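Local coordinates for protein phage related exonuclease (Haemophilus somnus 129PT, PDB 3K93) that probably degrades DNA as a phage-type exonuclease, forms an assembly of three copies of the chain, and holds a sodium ion in the crystal, at residues Gly143-Trp148 / Val192-Asp197; Ser120-Thr125 / Ile155-Phe160; Ala40-Ala45 / Asp216-Glu221. All coordinates share one frame; numbering follows the deposited sequence. Where two conformers were deposited one is given.

Contact 1: residues Gly143-Trp148 / Val192-Asp197; sequences GYMWLW and VIIQRD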
loop_
_atom_site.group_PDB
_atom_site.type_symbol
_atom_site.label_atom_id
_atom_site.label_comp_id
_atom_site.label_asym_id
_atom_site.label_seq_id
_atom_site.Cartn_x
_atom_site.Cartn_y
_atom_site.Cartn_z
ATOM N N GLY A 143 -0.677 2.103 -28.760
ATOM C CA GLY A 143 0.468 1.363 -29.248
ATOM C C GLY A 143 0.065 0.313 -30.261
ATOM O O GLY A 143 0.723 0.193 -31.300
ATOM N N TYR A 144 -1.027 -0.430 -30.007
ATOM C CA TYR A 144 -1.483 -1.385 -31.026
ATOM C C TYR A 144 -2.010 -0.692 -32.282
ATOM O O TYR A 144 -1.823 -1.191 -33.401
ATOM C CB TYR A 144 -2.572 -2.309 -30.487
ATOM C CG TYR A 144 -2.175 -3.255 -29.354
ATOM C CD1 TYR A 144 -0.932 -3.842 -29.312
ATOM C CD2 TYR A 144 -3.095 -3.616 -28.372
ATOM C CE1 TYR A 144 -0.570 -4.715 -28.322
ATOM C CE2 TYR A 144 -2.736 -4.503 -27.345
ATOM C CZ TYR A 144 -1.464 -5.054 -27.340
ATOM O OH TYR A 144 -1.052 -5.926 -26.355
HETATM N N MSE A 145 -2.722 0.418 -32.124
HETATM C CA MSE A 145 -3.265 1.115 -33.283
HETATM C C MSE A 145 -2.119 1.640 -34.161
HETATM O O MSE A 145 -2.225 1.692 -35.389
HETATM C CB MSE A 145 -4.200 2.255 -32.871
HETATM C CG MSE A 145 -5.546 1.782 -32.402
HETATM SE SE MSE A 145 -6.794 3.208 -32.054
HETATM C CE MSE A 145 -6.348 3.686 -30.204
ATOM N N TRP A 146 -1.026 2.025 -33.519
ATOM C CA TRP A 146 0.168 2.492 -34.220
ATOM C C TRP A 146 0.780 1.341 -35.019
ATOM O O TRP A 146 0.977 1.466 -36.199
ATOM C CB TRP A 146 1.179 3.020 -33.220
ATOM C CG TRP A 146 2.321 3.647 -33.814
ATOM C CD1 TRP A 146 2.463 4.086 -35.118
ATOM C CD2 TRP A 146 3.525 3.971 -33.154
ATOM N NE1 TRP A 146 3.686 4.650 -35.288
ATOM C CE2 TRP A 146 4.365 4.591 -34.100
ATOM C CE3 TRP A 146 3.987 3.793 -31.847
ATOM C CZ2 TRP A 146 5.622 5.045 -33.777
ATOM C CZ3 TRP A 146 5.218 4.243 -31.527
ATOM C CH2 TRP A 146 6.039 4.859 -32.482
ATOM N N LEU A 147 0.974 0.199 -34.366
ATOM C CA LEU A 147 1.590 -0.950 -34.995
ATOM C C LEU A 147 0.742 -1.575 -36.070
ATOM O O LEU A 147 1.289 -2.166 -36.991
ATOM C CB LEU A 147 1.943 -2.015 -33.953
ATOM C CG LEU A 147 3.107 -1.732 -33.026
ATOM C CD1 LEU A 147 3.104 -2.707 -31.859
ATOM C CD2 LEU A 147 4.450 -1.826 -33.783
ATOM N N TRP A 148 -0.582 -1.451 -35.967
ATOM C CA TRP A 148 -1.527 -2.097 -36.904
ATOM C C TRP A 148 -2.259 -1.109 -37.802
ATOM O O TRP A 148 -3.150 -1.504 -38.520
ATOM C CB TRP A 148 -2.541 -2.977 -36.132
ATOM C CG TRP A 148 -2.141 -4.385 -36.058
ATOM C CD1 TRP A 148 -2.426 -5.348 -36.970
ATOM C CD2 TRP A 148 -1.354 -5.016 -35.035
ATOM N NE1 TRP A 148 -1.883 -6.539 -36.578
ATOM C CE2 TRP A 148 -1.212 -6.366 -35.400
ATOM C CE3 TRP A 148 -0.764 -4.570 -33.844
ATOM C CZ2 TRP A 148 -0.498 -7.280 -34.630
ATOM C CZ3 TRP A 148 -0.062 -5.478 -33.076
ATOM C CH2 TRP A 148 0.076 -6.815 -33.478
ATOM N N VAL A 192 -14.991 -0.405 -23.766
ATOM C CA VAL A 192 -14.553 0.994 -23.791
ATOM C C VAL A 192 -13.899 1.257 -25.160
ATOM O O VAL A 192 -13.049 0.504 -25.580
ATOM C CB VAL A 192 -13.561 1.299 -22.668
ATOM C CG1 VAL A 192 -12.983 2.752 -22.793
ATOM C CG2 VAL A 192 -14.210 1.084 -21.297
ATOM N N ILE A 193 -14.332 2.298 -25.847
ATOM C CA ILE A 193 -13.881 2.598 -27.202
ATOM C C ILE A 193 -12.802 3.661 -27.072
ATOM O O ILE A 193 -13.031 4.679 -26.458
ATOM C CB ILE A 193 -15.060 3.181 -28.079
ATOM C CG1 ILE A 193 -16.208 2.172 -28.196
ATOM C CG2 ILE A 193 -14.582 3.561 -29.462
ATOM C CD1 ILE A 193 -17.571 2.789 -28.722
ATOM N N ILE A 194 -11.627 3.415 -27.637
ATOM C CA ILE A 194 -10.528 4.375 -27.616
ATOM C C ILE A 194 -10.266 4.832 -29.059
ATOM O O ILE A 194 -10.021 3.991 -29.918
ATOM C CB ILE A 194 -9.229 3.724 -27.056
ATOM C CG1 ILE A 194 -9.465 3.061 -25.683
ATOM C CG2 ILE A 194 -8.137 4.765 -26.932
ATOM C CD1 ILE A 194 -9.722 4.048 -24.534
ATOM N N GLN A 195 -10.335 6.146 -29.326
ATOM C CA GLN A 195 -10.040 6.677 -30.647
ATOM C C GLN A 195 -8.520 6.813 -30.796
ATOM O O GLN A 195 -7.856 7.148 -29.840
ATOM C CB GLN A 195 -10.691 8.063 -30.861
ATOM C CG GLN A 195 -12.227 8.103 -30.812
ATOM C CD GLN A 195 -12.858 7.121 -31.783
ATOM O OE1 GLN A 195 -12.321 6.874 -32.866
ATOM N NE2 GLN A 195 -13.982 6.538 -31.393
ATOM N N ARG A 196 -7.988 6.552 -31.994
ATOM C CA ARG A 196 -6.562 6.788 -32.296
ATOM C C ARG A 196 -6.264 8.238 -31.995
ATOM O O ARG A 196 -7.053 9.078 -32.315
ATOM C CB ARG A 196 -6.290 6.542 -33.769
ATOM C CG ARG A 196 -4.855 6.772 -34.188
ATOM C CD ARG A 196 -4.720 6.756 -35.684
ATOM N NE ARG A 196 -3.304 6.798 -36.046
ATOM C CZ ARG A 196 -2.522 5.737 -36.225
ATOM N NH1 ARG A 196 -2.989 4.494 -36.153
ATOM N NH2 ARG A 196 -1.243 5.930 -36.536
ATOM N N ASP A 197 -5.148 8.528 -31.355
ATOM C CA ASP A 197 -4.809 9.906 -31.026
ATOM C C ASP A 197 -3.357 10.077 -31.348
ATOM O O ASP A 197 -2.495 9.666 -30.562
ATOM C CB ASP A 197 -5.096 10.179 -29.548
ATOM C CG ASP A 197 -4.672 11.582 -29.092
ATOM O OD1 ASP A 197 -3.944 12.299 -29.826
ATOM O OD2 ASP A 197 -5.062 11.948 -27.957
HETATM O O HOH W 1 -0.211 3.385 -37.509
#

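Contact 2: residues Ser120-Thr125 / Ile155-Phe160; sequences SHPFFT and IDFVLF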
loop_
_atom_site.group_PDB
_atom_site.type_symbol
_atom_site.label_atom_id
_atom_site.label_comp_id
_atom_site.label_asym_id
_atom_site.label_seq_id
_atom_site.Cartn_x
_atom_site.Cartn_y
_atom_site.Cartn_z
ATOM N N SER A 120 -13.707 -6.742 -9.086
ATOM C CA SER A 120 -12.674 -6.114 -9.895
ATOM C C SER A 120 -13.210 -5.824 -11.312
ATOM O O SER A 120 -12.684 -4.978 -12.026
ATOM C CB SER A 120 -11.400 -7.035 -9.970
ATOM O OG SER A 120 -11.646 -8.255 -10.739
ATOM N N HIS A 121 -14.261 -6.522 -11.709
ATOM C CA HIS A 121 -14.842 -6.340 -13.037
ATOM C C HIS A 121 -15.603 -5.004 -13.140
ATOM O O HIS A 121 -16.457 -4.733 -12.306
ATOM C CB HIS A 121 -15.811 -7.475 -13.359
ATOM C CG HIS A 121 -16.444 -7.340 -14.695
ATOM N ND1 HIS A 121 -15.754 -7.564 -15.860
ATOM C CD2 HIS A 121 -17.691 -6.961 -15.062
ATOM C CE1 HIS A 121 -16.558 -7.364 -16.888
ATOM N NE2 HIS A 121 -17.729 -6.969 -16.435
ATOM N N PRO A 122 -15.314 -4.200 -14.163
ATOM C CA PRO A 122 -16.006 -2.924 -14.336
ATOM C C PRO A 122 -17.340 -3.037 -15.103
ATOM O O PRO A 122 -17.401 -2.884 -16.332
ATOM C CB PRO A 122 -15.005 -2.084 -15.108
ATOM C CG PRO A 122 -14.196 -3.078 -15.899
ATOM C CD PRO A 122 -14.209 -4.366 -15.128
ATOM N N PHE A 123 -18.388 -3.349 -14.353
ATOM C CA PHE A 123 -19.708 -3.397 -14.870
ATOM C C PHE A 123 -20.150 -2.036 -15.371
ATOM O O PHE A 123 -20.890 -1.971 -16.349
ATOM C CB PHE A 123 -20.709 -3.841 -13.792
ATOM C CG PHE A 123 -20.635 -5.311 -13.453
ATOM C CD1 PHE A 123 -21.385 -6.233 -14.164
ATOM C CD2 PHE A 123 -19.849 -5.758 -12.404
ATOM C CE1 PHE A 123 -21.337 -7.589 -13.861
ATOM C CE2 PHE A 123 -19.794 -7.099 -12.107
ATOM C CZ PHE A 123 -20.554 -8.020 -12.853
ATOM N N PHE A 124 -19.754 -0.958 -14.680
ATOM C CA PHE A 124 -20.367 0.357 -14.897
ATOM C C PHE A 124 -19.531 1.139 -15.870
ATOM O O PHE A 124 -18.343 1.006 -15.860
ATOM C CB PHE A 124 -20.551 1.040 -13.551
ATOM C CG PHE A 124 -21.346 0.194 -12.593
ATOM C CD1 PHE A 124 -22.666 -0.119 -12.876
ATOM C CD2 PHE A 124 -20.772 -0.337 -11.448
ATOM C CE1 PHE A 124 -23.397 -0.936 -12.016
ATOM C CE2 PHE A 124 -21.490 -1.132 -10.594
ATOM C CZ PHE A 124 -22.809 -1.451 -10.890
ATOM N N THR A 125 -20.153 1.954 -16.717
ATOM C CA THR A 125 -19.373 2.596 -17.781
ATOM C C THR A 125 -18.287 3.538 -17.255
ATOM O O THR A 125 -17.158 3.498 -17.790
ATOM C CB THR A 125 -20.235 3.311 -18.816
ATOM O OG1 THR A 125 -21.117 4.224 -18.157
ATOM C CG2 THR A 125 -21.027 2.293 -19.614
ATOM N N ILE A 155 -11.812 -2.023 -25.900
ATOM C CA ILE A 155 -11.357 -2.878 -24.809
ATOM C C ILE A 155 -12.604 -3.548 -24.283
ATOM O O ILE A 155 -13.504 -2.879 -23.779
ATOM C CB ILE A 155 -10.704 -2.061 -23.683
ATOM C CG1 ILE A 155 -9.524 -1.252 -24.201
ATOM C CG2 ILE A 155 -10.264 -2.953 -22.542
ATOM C CD1 ILE A 155 -9.166 -0.055 -23.309
ATOM N N ASP A 156 -12.677 -4.859 -24.448
ATOM C CA ASP A 156 -13.785 -5.675 -23.926
ATOM C C ASP A 156 -13.395 -6.251 -22.552
ATOM O O ASP A 156 -12.643 -7.230 -22.466
ATOM C CB ASP A 156 -14.051 -6.844 -24.883
ATOM C CG ASP A 156 -14.858 -6.447 -26.130
ATOM O OD1 ASP A 156 -15.325 -5.283 -26.276
ATOM O OD2 ASP A 156 -15.057 -7.351 -26.960
ATOM N N PHE A 157 -13.877 -5.626 -21.483
ATOM C CA PHE A 157 -13.779 -6.171 -20.138
ATOM C C PHE A 157 -14.859 -7.249 -20.051
ATOM O O PHE A 157 -16.030 -6.948 -20.254
ATOM C CB PHE A 157 -14.063 -5.098 -19.101
ATOM C CG PHE A 157 -13.009 -4.060 -19.020
ATOM C CD1 PHE A 157 -11.847 -4.300 -18.318
ATOM C CD2 PHE A 157 -13.170 -2.838 -19.625
ATOM C CE1 PHE A 157 -10.865 -3.339 -18.239
ATOM C CE2 PHE A 157 -12.185 -1.872 -19.537
ATOM C CZ PHE A 157 -11.039 -2.124 -18.864
ATOM N N VAL A 158 -14.436 -8.485 -19.737
ATOM C CA VAL A 158 -15.312 -9.645 -19.714
ATOM C C VAL A 158 -15.140 -10.447 -18.424
ATOM O O VAL A 158 -14.003 -10.741 -17.995
ATOM C CB VAL A 158 -15.078 -10.534 -20.942
ATOM C CG1 VAL A 158 -15.566 -9.825 -22.196
ATOM C CG2 VAL A 158 -13.617 -10.901 -21.075
ATOM N N LEU A 159 -16.263 -10.774 -17.783
ATOM C CA LEU A 159 -16.290 -11.565 -16.546
ATOM C C LEU A 159 -16.861 -12.934 -16.836
ATOM O O LEU A 159 -18.058 -13.067 -17.176
ATOM C CB LEU A 159 -17.157 -10.887 -15.462
ATOM C CG LEU A 159 -17.219 -11.656 -14.143
ATOM C CD1 LEU A 159 -15.813 -11.826 -13.513
ATOM C CD2 LEU A 159 -18.232 -11.021 -13.124
ATOM N N PHE A 160 -16.006 -13.949 -16.716
ATOM C CA PHE A 160 -16.431 -15.320 -16.755
ATOM C C PHE A 160 -16.190 -15.892 -15.369
ATOM O O PHE A 160 -15.375 -15.357 -14.611
ATOM C CB PHE A 160 -15.557 -16.130 -17.743
ATOM C CG PHE A 160 -15.663 -15.686 -19.182
ATOM C CD1 PHE A 160 -16.801 -15.958 -19.921
ATOM C CD2 PHE A 160 -14.614 -15.032 -19.803
ATOM C CE1 PHE A 160 -16.914 -15.563 -21.236
ATOM C CE2 PHE A 160 -14.726 -14.640 -21.163
ATOM C CZ PHE A 160 -15.882 -14.911 -21.865
#

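Contact 3: residues Ala40-Ala45 / Asp216-Glu221; sequences AVREMA and DQLISE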
loop_
_atom_site.group_PDB
_atom_site.type_symbol
_atom_site.label_atom_id
_atom_site.label_comp_id
_atom_site.label_asym_id
_atom_site.label_seq_id
_atom_site.Cartn_x
_atom_site.Cartn_y
_atom_site.Cartn_z
ATOM N N ALA A 40 10.694 1.633 -13.722
ATOM C CA ALA A 40 10.293 0.612 -14.691
ATOM C C ALA A 40 11.426 0.252 -15.665
ATOM O O ALA A 40 11.628 -0.921 -15.993
ATOM C CB ALA A 40 9.020 1.044 -15.464
ATOM N N VAL A 41 12.154 1.254 -16.145
ATOM C CA VAL A 41 13.252 1.005 -17.076
ATOM C C VAL A 41 14.387 0.189 -16.395
ATOM O O VAL A 41 15.025 -0.648 -17.012
ATOM C CB VAL A 41 13.810 2.348 -17.678
ATOM C CG1 VAL A 41 15.087 2.073 -18.542
ATOM C CG2 VAL A 41 12.659 3.082 -18.524
ATOM N N ARG A 42 14.604 0.410 -15.111
ATOM C CA ARG A 42 15.582 -0.414 -14.378
ATOM C C ARG A 42 15.168 -1.876 -14.334
ATOM O O ARG A 42 16.017 -2.756 -14.387
ATOM C CB ARG A 42 15.711 0.066 -12.949
ATOM C CG ARG A 42 16.508 1.330 -12.797
ATOM C CD ARG A 42 16.270 1.857 -11.385
ATOM N NE ARG A 42 16.657 3.227 -11.329
ATOM C CZ ARG A 42 16.169 4.126 -10.514
ATOM N NH1 ARG A 42 15.250 3.812 -9.611
ATOM N NH2 ARG A 42 16.638 5.361 -10.583
ATOM N N GLU A 43 13.872 -2.134 -14.195
ATOM C CA GLU A 43 13.405 -3.516 -14.180
ATOM C C GLU A 43 13.639 -4.168 -15.540
ATOM O O GLU A 43 14.000 -5.368 -15.632
ATOM C CB GLU A 43 11.926 -3.607 -13.828
ATOM C CG GLU A 43 11.604 -3.207 -12.417
ATOM C CD GLU A 43 10.097 -3.307 -12.072
ATOM O OE1 GLU A 43 9.259 -3.266 -12.977
ATOM O OE2 GLU A 43 9.767 -3.398 -10.878
HETATM N N MSE A 44 13.443 -3.384 -16.590
HETATM C CA MSE A 44 13.672 -3.869 -17.942
HETATM C C MSE A 44 15.161 -4.114 -18.125
HETATM O O MSE A 44 15.532 -5.139 -18.675
HETATM C CB MSE A 44 13.146 -2.865 -18.989
HETATM C CG MSE A 44 11.605 -2.683 -18.956
HETATM SE SE MSE A 44 11.028 -1.040 -19.902
HETATM C CE MSE A 44 9.206 -0.949 -19.278
ATOM N N ALA A 45 16.016 -3.176 -17.689
ATOM C CA ALA A 45 17.465 -3.373 -17.785
ATOM C C ALA A 45 17.902 -4.641 -17.023
ATOM O O ALA A 45 18.670 -5.423 -17.541
ATOM C CB ALA A 45 18.223 -2.152 -17.285
ATOM N N ASP A 216 20.167 2.690 -22.012
ATOM C CA ASP A 216 21.531 2.539 -22.525
ATOM C C ASP A 216 22.600 2.925 -21.479
ATOM O O ASP A 216 23.676 2.301 -21.381
ATOM C CB ASP A 216 21.724 3.411 -23.780
ATOM C CG ASP A 216 20.944 2.875 -25.016
ATOM O OD1 ASP A 216 20.524 1.700 -25.019
ATOM O OD2 ASP A 216 20.772 3.642 -25.985
ATOM N N GLN A 217 22.298 3.975 -20.727
ATOM C CA GLN A 217 23.138 4.431 -19.648
ATOM C C GLN A 217 23.206 3.348 -18.562
ATOM O O GLN A 217 24.257 3.108 -18.014
ATOM C CB GLN A 217 22.570 5.775 -19.119
ATOM C CG GLN A 217 23.099 6.303 -17.793
ATOM C CD GLN A 217 22.301 7.555 -17.312
ATOM O OE1 GLN A 217 21.908 8.409 -18.137
ATOM N NE2 GLN A 217 22.049 7.647 -15.985
ATOM N N LEU A 218 22.083 2.684 -18.275
ATOM C CA LEU A 218 22.092 1.638 -17.256
ATOM C C LEU A 218 22.967 0.482 -17.737
ATOM O O LEU A 218 23.801 -0.006 -16.971
ATOM C CB LEU A 218 20.680 1.147 -16.912
ATOM C CG LEU A 218 19.718 2.151 -16.292
ATOM C CD1 LEU A 218 18.382 1.470 -16.016
ATOM C CD2 LEU A 218 20.274 2.838 -14.990
ATOM N N ILE A 219 22.785 0.067 -18.987
ATOM C CA ILE A 219 23.574 -1.016 -19.586
ATOM C C ILE A 219 25.078 -0.709 -19.516
ATOM O O ILE A 219 25.853 -1.569 -19.161
ATOM C CB ILE A 219 23.175 -1.278 -21.057
ATOM C CG1 ILE A 219 21.729 -1.789 -21.173
ATOM C CG2 ILE A 219 24.138 -2.284 -21.732
ATOM C CD1 ILE A 219 21.388 -3.032 -20.332
ATOM N N SER A 220 25.462 0.530 -19.817
ATOM C CA SER A 220 26.857 0.938 -19.772
ATOM C C SER A 220 27.482 0.848 -18.404
ATOM O O SER A 220 28.643 0.570 -18.303
ATOM C CB SER A 220 27.014 2.355 -20.302
ATOM O OG SER A 220 26.702 2.307 -21.677
ATOM N N GLU A 221 26.705 1.067 -17.350
ATOM C CA GLU A 221 27.246 0.900 -16.009
ATOM C C GLU A 221 27.621 -0.557 -15.716
ATOM O O GLU A 221 28.448 -0.800 -14.882
ATOM C CB GLU A 221 26.227 1.331 -14.947
ATOM C CG GLU A 221 25.992 2.810 -14.865
ATOM C CD GLU A 221 25.169 3.176 -13.639
ATOM O OE1 GLU A 221 25.401 2.624 -12.546
ATOM O OE2 GLU A 221 24.286 4.030 -13.775
#

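Contact 1: residues Gly143-Trp148 / Val192-Asp197
Met-145, a selenomethionine, lays the outer half of its side chain over the backbone of Arg-196, just where strand 189-195 gives way to a loop. Its SE lies 3.6 Å from the Arg-196 N. A bend at chi3 (-86°) carries CE on to the strand end, where it meets Ile-194 on two sorts of atom: the carbonyl O at 3.7 Å and the CG2 methyl at 3.9 Å. The rest of the Ile-194 side chain heads off toward Ile-155 on the next strand.

Arg-196 answers in the other direction. Its CB rests against the selenium, and from there the chain runs extended from CG to NE until the guanidinium arrives beside the helix backbone. NH1 gives a weak bond to Met-145 O, 3.0 Å long but bent to 133° at the hydrogen, with the oxygen at the edge of the guanidinium and near its plane. NH2 donates to a water 2.9 Å away, which lies in the same plane; the water is 2.6 Å from Trp-146 O and probably donates to it, though other acceptors compete for its protons. NE and NH1 have further partners in Asn-198 OD1 and Cys-150 O, so several bonds fix the rotation of the group. Met-145 O and Cys-150 O both face the guanidinium, which probably favours its positive charge.

The Trp-146 ring packs on Ile-201 and Ile-204 of helix 198-221, whose N-cap is Asp-197, with weak bonds to OD1; Arg-196 also touches Ile-201. Helix 137-148 lies in the crossover between the parallel strands 108-114 and 152-158, and here it packs against the edge strand 189-195. Such a helix-flanked mixed sheet, with the metal ligand Asp-111 on strand 108-114, is consistent with the PD-(D/E)XK nuclease core seen in lambda exonuclease.

Contact 2: residues Ser120-Thr125 / Ile155-Phe160
The imidazole of His-121 takes Leu-159 CB squarely over one face, a CH-pi contact with CB 3.7 Å from the ring centroid and 13° off the normal. At its edge, CE1 meets the strand backbone, 3.4 Å from Phe-157 O, with Val-158 N also near the ring plane. The ring's CD2 is turned to Phe-123 and sits 3.5 Å above the centre of that phenyl. Phe-157 is covered on both faces: Ile-155 CG2 from its own strand lies over one, offset toward the rim, and Pro-122 CG over the other, 3.7 Å from the centroid. The proline and the phenyl cross at about a right angle.

With CG anti to the backbone N (chi1 180°), the His-121 ring starts out toward the strand. ND1 is bonded to Ser-115 OG, which ties the ring's orientation to the residue just after strand 108-114. Pro-122 is the centre of an inverse gamma turn, closed by a weak bond from Phe-123 N to His-121 O. In the fold, this turn belongs to the loop that leaves strand 108-114 for helix 125-135 and folds back over strand 152-158 of the central sheet.

Although the CB of Phe-123 points away from the strand, its ring swings back, and CZ touches Leu-159 CD2 at 3.8 Å. The same ring stacks with Phe-50 of the second subunit, whose Lys-46 bonds to His-121 O.

Contact 3: residues Ala40-Ala45 / Asp216-Glu221
Leu-218 does nearly all the close packing here, driving its CD1 methyl into the surface of helix 35-50. There the methyl meets Arg-42 CG at 3.7 Å and Ala-45 CB at 3.8 Å, with Val-41 CG1 a little farther off at 4.2 Å. The small Ala-45 lets the leucine come in close to the helix backbone, and only the aliphatic base of Arg-42 takes part, crossing Leu-218 at about a right angle. Arg-42 is buried, and its polar end bonds through NE to Tyr-214 OH.

The fit slackens at Ile-219. Its CD1 is 4.5 Å from Ala-45 CB, even though the two CA atoms are the closest pair across the contact. The short helical segments have axes 9.9 Å apart and cross at -47°, close to the angle of about -50° common in helix packing. Helix 198-221, the last in the chain, thus comes back to pack on helix 35-50 in the N-terminal part of the chain.

The outward faces of the two helices carry exposed residues, Glu-43 on one and Gln-217 and Ser-220 on the other. Ser-220 OG turns back on its own helix to Asp-216 O at 3.0 Å, tilted 29° from the carbonyl plane, while Ser-220 N reaches that oxygen from the opposite face. Phe-124 of the third subunit packs on both Ala-45 and Leu-218, placing this helix pair at an interface of the trimer.

Contacts 1 and 2 share the central sheet and touch directly: strands 189-195 and 152-158 are neighbours, and Val-192 O probably bonds to Ile-155 N. Contact 1 lies at the surface and mixes packing by a selenomethionine side chain with arginine, carbonyl and water bonds. Contact 2 is buried, and its two segments meet through ring faces and aliphatic carbons. Contact 3 is also buried but purely aliphatic, a helix pair about 28 Å from contact 1 between centres and across the chain's centre from contact 2. Contacts 2 and 3 both border other subunits, where Phe-124 of one copy covers Leu-218 of the next; no other chain touches contact 1.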